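Local atomic coordinates of aminotransferase TlmJ (Streptoalloteichus hindustanus, PDB entry 5UID), a protein that probably catalyses pyridoxal 5'-phosphate-dependent amino-group transfer in natural-product biosynthesis, as a member of the DegT/DnrJ/EryC1 aminotransferase family. Residues 197-201 and 202-206; 259-262 and 263-267. All blocks are in the same frame, centred on the assembly; numbering follows the deposited sequence.

Contact 1: residues 197-201 and 202-206; sequences LCFRD and PELAE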
loop_
_atom_site.group_PDB
_atom_site.type_symbol
_atom_site.label_atom_id
_atom_site.label_comp_id
_atom_site.label_asym_id
_atom_site.label_seq_id
_atom_site.Cartn_x
_atom_site.Cartn_y
_atom_site.Cartn_z
ATOM N N LEU A 197 1.669 1.907 -13.042
ATOM C CA LEU A 197 1.002 1.141 -14.083
ATOM C C LEU A 197 1.054 1.909 -15.396
ATOM O O LEU A 197 0.960 3.138 -15.409
ATOM C CB LEU A 197 -0.453 0.855 -13.709
ATOM C CG LEU A 197 -0.695 -0.229 -12.663
ATOM C CD1 LEU A 197 -2.135 -0.186 -12.194
ATOM C CD2 LEU A 197 -0.360 -1.592 -13.245
ATOM N N CYS A 198 1.210 1.179 -16.497
ATOM C CA CYS A 198 1.130 1.757 -17.831
ATOM C C CYS A 198 0.226 0.884 -18.687
ATOM O O CYS A 198 0.458 -0.323 -18.808
ATOM C CB CYS A 198 2.513 1.887 -18.478
ATOM S SG CYS A 198 2.486 2.653 -20.118
ATOM N N PHE A 199 -0.797 1.494 -19.273
ATOM C CA PHE A 199 -1.778 0.783 -20.079
ATOM C C PHE A 199 -1.687 1.235 -21.527
ATOM O O PHE A 199 -1.575 2.433 -21.808
ATOM C CB PHE A 199 -3.198 1.017 -19.555
ATOM C CG PHE A 199 -3.426 0.485 -18.174
ATOM C CD1 PHE A 199 -3.158 1.267 -17.064
ATOM C CD2 PHE A 199 -3.910 -0.800 -17.985
ATOM C CE1 PHE A 199 -3.368 0.778 -15.790
ATOM C CE2 PHE A 199 -4.122 -1.294 -16.712
ATOM C CZ PHE A 199 -3.850 -0.505 -15.614
ATOM N N ARG A 200 -1.730 0.271 -22.444
ATOM C CA ARG A 200 -1.837 0.616 -23.856
ATOM C C ARG A 200 -3.188 1.253 -24.152
ATOM O O ARG A 200 -3.287 2.168 -24.978
ATOM C CB ARG A 200 -1.622 -0.629 -24.713
ATOM C CG ARG A 200 -0.935 -0.365 -26.042
ATOM C CD ARG A 200 0.269 -1.278 -26.197
ATOM N NE ARG A 200 0.183 -2.129 -27.379
ATOM C CZ ARG A 200 1.146 -2.237 -28.289
ATOM N NH1 ARG A 200 2.274 -1.557 -28.143
ATOM N NH2 ARG A 200 0.985 -3.033 -29.339
ATOM N N ASP A 201 -4.237 0.792 -23.471
ATOM C CA ASP A 201 -5.578 1.331 -23.649
ATOM C C ASP A 201 -5.814 2.447 -22.640
ATOM O O ASP A 201 -5.791 2.186 -21.430
ATOM C CB ASP A 201 -6.615 0.235 -23.466
ATOM C CG ASP A 201 -8.039 0.730 -23.652
ATOM O OD1 ASP A 201 -8.233 1.840 -24.189
ATOM O OD2 ASP A 201 -8.969 -0.003 -23.258
ATOM N N PRO A 202 -6.043 3.688 -23.079
ATOM C CA PRO A 202 -6.302 4.763 -22.109
ATOM C C PRO A 202 -7.581 4.565 -21.315
ATOM O O PRO A 202 -7.640 4.972 -20.148
ATOM C CB PRO A 202 -6.370 6.020 -22.989
ATOM C CG PRO A 202 -6.735 5.512 -24.343
ATOM C CD PRO A 202 -6.058 4.179 -24.467
ATOM N N GLU A 203 -8.612 3.957 -21.909
ATOM C CA GLU A 203 -9.841 3.711 -21.160
ATOM C C GLU A 203 -9.612 2.719 -20.027
ATOM O O GLU A 203 -10.248 2.829 -18.972
ATOM C CB GLU A 203 -10.945 3.211 -22.093
ATOM C CG GLU A 203 -11.552 4.296 -22.973
ATOM C CD GLU A 203 -12.728 3.798 -23.791
ATOM O OE1 GLU A 203 -12.934 2.568 -23.853
ATOM O OE2 GLU A 203 -13.451 4.637 -24.373
ATOM N N LEU A 204 -8.711 1.754 -20.220
ATOM C CA LEU A 204 -8.386 0.835 -19.137
ATOM C C LEU A 204 -7.616 1.540 -18.028
ATOM O O LEU A 204 -7.756 1.180 -16.852
ATOM C CB LEU A 204 -7.589 -0.351 -19.677
ATOM C CG LEU A 204 -7.510 -1.565 -18.751
ATOM C CD1 LEU A 204 -8.908 -1.987 -18.322
ATOM C CD2 LEU A 204 -6.783 -2.714 -19.436
ATOM N N ALA A 205 -6.810 2.547 -18.378
ATOM C CA ALA A 205 -6.149 3.356 -17.361
ATOM C C ALA A 205 -7.163 4.153 -16.547
ATOM O O ALA A 205 -6.986 4.339 -15.337
ATOM C CB ALA A 205 -5.129 4.291 -18.010
ATOM N N GLU A 206 -8.229 4.635 -17.194
ATOM C CA GLU A 206 -9.274 5.346 -16.464
ATOM C C GLU A 206 -9.962 4.427 -15.461
ATOM O O GLU A 206 -10.298 4.852 -14.349
ATOM C CB GLU A 206 -10.296 5.937 -17.438
ATOM C CG GLU A 206 -9.709 6.911 -18.444
ATOM C CD GLU A 206 -10.748 7.451 -19.412
ATOM O OE1 GLU A 206 -11.913 7.633 -18.998
ATOM O OE2 GLU A 206 -10.401 7.686 -20.590
#
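Between F199 and A205 the backbone leaves strand 195-199, bends through R200 and D201 and winds straight into helix 202-212, so that the CA atoms of F199 and A205 come within 5.8 Å. This is a strand-to-helix turn with an aspartate N-cap, at the end of the antiparallel strand that belongs to the large-domain sheet of fold-type I aminotransferases. The F199 ring carries the apolar half. With CG beside the backbone N and anti to the carbonyl carbon (chi1 -64°), the ring lays one face against the first turn of the helix, where L204 O sits 4.3 Å above the ring plane over its centre. Its two flanks meet different side chains: F199 CD1 touches A205 CB at 3.7 Å, and F199 CD2 reaches L204 CD2 at the same distance, the leucine crossing the phenylalanine at about a right angle. Alanine suits position 205 because its small methyl group lets the flat ring approach the backbone. L71 of helix 61-72 packs on both F199 and L204. A serine in place of F199 would probably leave L204 and A205 without the surface they rest on and free the leucine branch to turn. The polar half belongs to D201. Its carbonyl O takes the N-H of A205 (N to O 3.2 Å, N-H...O angle 151°), the first regular helical bond, and a weak one from L204 N. P202 fits the first turn, where its lack of an N-H costs no bond and its ring fixes a helical phi. The carboxylate, placed by CG anti to the backbone N (chi1 -179°), probably also gains from the positive end of the helix: D201 OD1, met from above the carboxylate plane, accepts from E203 N at 3.1 Å.

Contact 2: residues 259-262 and 263-267; sequences LRRL and PEFVR. With SO4 (sulfate ion), chain G.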
loop_
_atom_site.group_PDB
_atom_site.type_symbol
_atom_site.label_atom_id
_atom_site.label_comp_id
_atom_site.label_asym_id
_atom_site.label_seq_id
_atom_site.Cartn_x
_atom_site.Cartn_y
_atom_site.Cartn_z
ATOM N N LEU A 259 14.147 9.736 -10.444
ATOM C CA LEU A 259 14.072 9.589 -11.895
ATOM C C LEU A 259 15.140 10.424 -12.593
ATOM O O LEU A 259 15.761 9.967 -13.560
ATOM C CB LEU A 259 12.676 9.968 -12.387
ATOM C CG LEU A 259 12.409 9.792 -13.883
ATOM C CD1 LEU A 259 12.768 8.381 -14.326
ATOM C CD2 LEU A 259 10.958 10.106 -14.204
ATOM N N ARG A 260 15.375 11.650 -12.115
ATOM C CA ARG A 260 16.424 12.477 -12.707
ATOM C C ARG A 260 17.806 11.881 -12.480
ATOM O O ARG A 260 18.708 12.080 -13.303
ATOM C CB ARG A 260 16.365 13.898 -12.146
ATOM C CG ARG A 260 15.234 14.741 -12.704
ATOM C CD ARG A 260 15.320 16.177 -12.210
ATOM N NE ARG A 260 14.937 16.308 -10.806
ATOM C CZ ARG A 260 13.705 16.592 -10.393
ATOM N NH1 ARG A 260 12.732 16.775 -11.276
ATOM N NH2 ARG A 260 13.446 16.694 -9.096
ATOM N N ARG A 261 17.991 11.155 -11.377
ATOM C CA ARG A 261 19.256 10.500 -11.073
ATOM C C ARG A 261 19.374 9.114 -11.690
ATOM O O ARG A 261 20.470 8.543 -11.679
ATOM C CB ARG A 261 19.443 10.389 -9.554
ATOM C CG ARG A 261 19.447 11.723 -8.817
ATOM C CD ARG A 261 19.644 11.522 -7.321
ATOM N NE ARG A 261 20.954 10.956 -7.014
ATOM C CZ ARG A 261 21.318 10.512 -5.814
ATOM N NH1 ARG A 261 20.465 10.560 -4.799
ATOM N NH2 ARG A 261 22.533 10.013 -5.631
ATOM N N LEU A 262 18.278 8.572 -12.227
ATOM C CA LEU A 262 18.287 7.203 -12.743
ATOM C C LEU A 262 19.362 6.958 -13.794
ATOM O O LEU A 262 20.054 5.929 -13.699
ATOM C CB LEU A 262 16.894 6.848 -13.278
ATOM C CG LEU A 262 16.731 5.459 -13.899
ATOM C CD1 LEU A 262 17.071 4.378 -12.887
ATOM C CD2 LEU A 262 15.320 5.266 -14.442
ATOM N N PRO A 263 19.555 7.815 -14.809
ATOM C CA PRO A 263 20.642 7.548 -15.770
ATOM C C PRO A 263 22.002 7.401 -15.111
ATOM O O PRO A 263 22.787 6.532 -15.510
ATOM C CB PRO A 263 20.589 8.766 -16.703
ATOM C CG PRO A 263 19.179 9.221 -16.635
ATOM C CD PRO A 263 18.761 8.992 -15.211
ATOM N N GLU A 264 22.296 8.219 -14.097
ATOM C CA GLU A 264 23.575 8.099 -13.404
ATOM C C GLU A 264 23.656 6.803 -12.607
ATOM O O GLU A 264 24.731 6.196 -12.528
ATOM C CB GLU A 264 23.794 9.310 -12.497
ATOM C CG GLU A 264 25.226 9.486 -12.013
ATOM C CD GLU A 264 25.523 8.704 -10.748
ATOM O OE1 GLU A 264 24.583 8.469 -9.958
ATOM O OE2 GLU A 264 26.696 8.324 -10.544
ATOM N N PHE A 265 22.538 6.364 -12.020
ATOM C CA PHE A 265 22.513 5.079 -11.325
ATOM C C PHE A 265 22.842 3.937 -12.280
ATOM O O PHE A 265 23.658 3.063 -11.965
ATOM C CB PHE A 265 21.141 4.845 -10.684
ATOM C CG PHE A 265 20.815 5.787 -9.557
ATOM C CD1 PHE A 265 21.792 6.590 -8.991
ATOM C CD2 PHE A 265 19.524 5.858 -9.058
ATOM C CE1 PHE A 265 21.485 7.453 -7.956
ATOM C CE2 PHE A 265 19.210 6.715 -8.021
ATOM C CZ PHE A 265 20.193 7.513 -7.468
ATOM N N VAL A 266 22.204 3.930 -13.454
ATOM C CA VAL A 266 22.398 2.844 -14.411
ATOM C C VAL A 266 23.822 2.846 -14.950
ATOM O O VAL A 266 24.442 1.787 -15.099
ATOM C CB VAL A 266 21.362 2.943 -15.545
ATOM C CG1 VAL A 266 21.581 1.838 -16.564
ATOM C CG2 VAL A 266 19.953 2.876 -14.979
ATOM N N ARG A 267 24.363 4.030 -15.257
ATOM C CA ARG A 267 25.736 4.102 -15.749
ATOM C C ARG A 267 26.718 3.550 -14.723
ATOM O O ARG A 267 27.665 2.839 -15.079
ATOM C CB ARG A 267 26.098 5.542 -16.115
ATOM C CG ARG A 267 25.538 6.004 -17.449
ATOM C CD ARG A 267 26.190 7.301 -17.898
ATOM N NE ARG A 267 25.953 8.391 -16.956
ATOM C CZ ARG A 267 24.955 9.262 -17.058
ATOM N NH1 ARG A 267 24.095 9.173 -18.065
ATOM N NH2 ARG A 267 24.815 10.225 -16.155
HETATM S S SO4 G . 22.211 12.396 -17.177
HETATM O O1 SO4 G . 22.563 11.271 -18.041
HETATM O O2 SO4 G . 22.835 13.609 -17.695
HETATM O O3 SO4 G . 20.759 12.562 -17.162
HETATM O O4 SO4 G . 22.689 12.145 -15.820
HETATM O O HOH W 1 23.014 10.925 -8.907
#
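L259 presents its carbonyl O to P263 CD, 3.6 Å away, where a helix would normally place an N-H; proline has none, and helix 249-280 kinks here. The L259 side chain lies on the face that packs against helix 35-48, where its bulk touches D43 and H47. R260 repeats the backbone theme, its O also facing P263 CD, while its long charged chain leaves the contact. R261 does the most. R261 O accepts from F265 N (3.0 Å, N-H...O angle 157°), restoring the regular pattern beyond the proline, and the same oxygen lies over one face of the F265 ring. R261 CB stands over that ring in a CH-pi contact, 4.0 Å from the centroid. Farther out the chain bends at chi3 (65°), which swings the guanidinium round the end of the ring: F265 CZ lies 3.5 Å above the guanidinium plane, over its centre, and the two planes are 65° apart, so this is no flat stack. Arginine suits the spot, having both aliphatic length to cover the ring and polar ends to reach outward. Its NH1 forms a salt bridge with E18, and NE donates to a water (2.8 Å) that in turn donates to E264 OE1. L262 follows, its CB pressed to 3.4 Å from P263 CD, tighter than usual for two carbons. L262 O accepts from V266 N (2.9 Å), and L262 CD1 meets V266 CG2, a branched apolar partner. One turn after the proline, R267 grips a sulfate, probably from the crystallisation liquor, with NH1 and NH2; R267 NH1 lies 2.6 Å from its O1. These features mark a proline-kinked helix: the backbone N of P263 and of E264 makes no bond to the preceding turn, and i to i+4 bonds resume at F265.

How the contacts relate
Contact 1 comes first along the chain and closes before contact 2 opens; their centres are 26 Å apart, and with about 12 Å between nearest atoms they do not touch. The first sits at the end of strand 195-199 in the seven-stranded mixed sheet, between strands 55-58 and 178-182. The second lies partway along helix 249-280, outside that sheet. Near its start the long helix carries the cofactor-pocket residues V250, A251 and I254, whereas the side chain of R261 is about 14 Å from the bound pyridoxal phosphate. Both contacts thus shape the scaffold: one turns the chain from sheet to helix, the other bends a helix that leads away from the cofactor pocket.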